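Side-chain contact in enterotoxin SEN variant (PDB 6KRY), which probably acts as a secreted superantigen toxin of the staphylococcal and streptococcal toxin family: residues A[125-129]-A[130-134]. Numbering follows the deposited sequence.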
loop_
_atom_site.group_PDB
_atom_site.type_symbol
_atom_site.label_atom_id
_atom_site.label_comp_id
_atom_site.label_asym_id
_atom_site.label_seq_id
_atom_site.Cartn_x
_atom_site.Cartn_y
_atom_site.Cartn_z
ATOM N N VAL A 125 5.813 6.282 -16.939
ATOM C CA VAL A 125 6.276 7.355 -16.092
ATOM C C VAL A 125 6.574 8.578 -16.976
ATOM O O VAL A 125 7.300 8.479 -17.999
ATOM C CB VAL A 125 7.512 6.933 -15.276
ATOM C CG1 VAL A 125 7.990 8.062 -14.381
ATOM C CG2 VAL A 125 7.268 5.704 -14.425
ATOM N N PHE A 126 6.059 9.732 -16.546
ATOM C CA PHE A 126 6.281 11.015 -17.168
ATOM C C PHE A 126 6.930 11.960 -16.144
ATOM O O PHE A 126 6.558 11.965 -14.973
ATOM C CB PHE A 126 4.974 11.601 -17.679
ATOM C CG PHE A 126 4.303 10.731 -18.714
ATOM C CD1 PHE A 126 3.407 9.741 -18.338
ATOM C CD2 PHE A 126 4.607 10.879 -20.060
ATOM C CE1 PHE A 126 2.810 8.928 -19.295
ATOM C CE2 PHE A 126 3.987 10.085 -21.017
ATOM C CZ PHE A 126 3.089 9.114 -20.631
ATOM N N LYS A 127 7.940 12.702 -16.594
ATOM C CA LYS A 127 8.604 13.673 -15.749
ATOM C C LYS A 127 8.628 15.011 -16.493
ATOM O O LYS A 127 9.223 15.081 -17.583
ATOM C CB LYS A 127 10.015 13.204 -15.405
ATOM C CG LYS A 127 10.756 14.151 -14.472
ATOM C CD LYS A 127 12.001 13.515 -13.898
ATOM C CE LYS A 127 13.182 13.589 -14.842
ATOM N NZ LYS A 127 14.444 13.640 -14.072
ATOM N N ASP A 128 7.955 16.022 -15.923
ATOM C CA ASP A 128 7.587 17.294 -16.605
ATOM C C ASP A 128 7.086 17.067 -18.040
ATOM O O ASP A 128 7.506 17.755 -18.988
ATOM C CB ASP A 128 8.761 18.260 -16.574
ATOM C CG ASP A 128 9.062 18.659 -15.154
ATOM O OD1 ASP A 128 8.116 19.105 -14.461
ATOM O OD2 ASP A 128 10.215 18.497 -14.756
ATOM N N GLY A 129 6.169 16.110 -18.171
ATOM C CA GLY A 129 5.472 15.799 -19.398
ATOM C C GLY A 129 6.282 14.957 -20.368
ATOM O O GLY A 129 5.752 14.576 -21.364
ATOM N N ILE A 130 7.557 14.699 -20.102
ATOM C CA ILE A 130 8.400 13.867 -20.980
ATOM C C ILE A 130 8.377 12.389 -20.512
ATOM O O ILE A 130 8.786 12.048 -19.380
ATOM C CB ILE A 130 9.838 14.395 -21.013
ATOM C CG1 ILE A 130 9.963 15.789 -21.639
ATOM C CG2 ILE A 130 10.762 13.391 -21.693
ATOM C CD1 ILE A 130 11.378 16.352 -21.507
ATOM N N GLN A 131 8.005 11.482 -21.428
ATOM C CA GLN A 131 8.007 10.047 -21.157
ATOM C C GLN A 131 9.407 9.562 -20.760
ATOM O O GLN A 131 10.417 9.806 -21.475
ATOM C CB GLN A 131 7.469 9.266 -22.356
ATOM C CG GLN A 131 7.330 7.779 -22.047
ATOM C CD GLN A 131 6.824 6.973 -23.217
ATOM O OE1 GLN A 131 6.836 7.436 -24.359
ATOM N NE2 GLN A 131 6.388 5.754 -22.927
ATOM N N GLN A 132 9.459 8.869 -19.614
ATOM C CA GLN A 132 10.622 8.219 -19.069
ATOM C C GLN A 132 10.557 6.708 -19.392
ATOM O O GLN A 132 9.614 6.265 -19.955
ATOM C CB GLN A 132 10.711 8.477 -17.558
ATOM C CG GLN A 132 10.593 9.941 -17.152
ATOM C CD GLN A 132 11.703 10.798 -17.727
ATOM O OE1 GLN A 132 12.874 10.550 -17.453
ATOM N NE2 GLN A 132 11.338 11.777 -18.541
ATOM N N GLU A 133 11.613 5.972 -19.046
ATOM C CA GLU A 133 11.686 4.490 -19.080
ATOM C C GLU A 133 10.461 3.976 -18.307
ATOM O O GLU A 133 10.173 4.453 -17.201
ATOM C CB GLU A 133 13.034 4.063 -18.474
ATOM C CG GLU A 133 13.490 2.652 -18.802
ATOM C CD GLU A 133 14.491 1.992 -17.841
ATOM O OE1 GLU A 133 15.223 2.723 -17.118
ATOM O OE2 GLU A 133 14.577 0.728 -17.832
ATOM N N GLY A 134 9.678 3.082 -18.909
ATOM C CA GLY A 134 8.578 2.447 -18.195
ATOM C C GLY A 134 9.089 1.273 -17.382
ATOM O O GLY A 134 10.237 0.869 -17.515
HETATM O O HOH W 1 7.008 5.357 -19.367
#
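Lys127 and Ile130 face each other as an antiparallel hydrogen-bonded pair closed by a type I' turn, with Lys127 N giving to Ile130 O at 3.0 Å and Ile130 N returning a bond to Lys127 O, and Gln132 N meets Val125 O at 2.7 Å in a nearly straight bond. Asp128 and Gly129 form the turn's corner in positive-phi conformations; the lack of a side chain suits Gly129 to phi 80°. Gln132 folds its side chain back over this ladder. A bend at chi2 (-62°) carries its amide around to Ile130 O, which NE2 reaches at 2.7 Å from the face of the carbonyl plane opposite to Lys127 N, so one oxygen takes two bonds. Glutamine suits the place by offering an N-H donor and an aliphatic stem: Gln132 CG lies 3.7 Å from Lys127 CB, and CB rests close to Val125 O. Across the Phe126-Gln131 non-hydrogen-bonded pair, the phenyl ring lies obliquely against the glutamine backbone, Phe126 CD2 being 3.7 Å from Gln131 CA, and CE2 brushes Gln131 CB. Val125 N and Gln132 O, 4.8 Å apart, are too far for a direct bond; water 1 accepts from the first and donates to the second. The hairpin joins strands 114-127 and 130-139 in the beta-grasp domain, the latter bordering the mixed sheet. Parallel strand 218-225 flanks 114-127 on the other side and sets Phe223 nearly parallel to the Phe126 ring, whose flatness serves both contacts; Asp128 OD1 accepts from Lys226 N, and Tyr161 of helix 146-161 touches Gln132 and buried Val125, small and apolar enough to pack there.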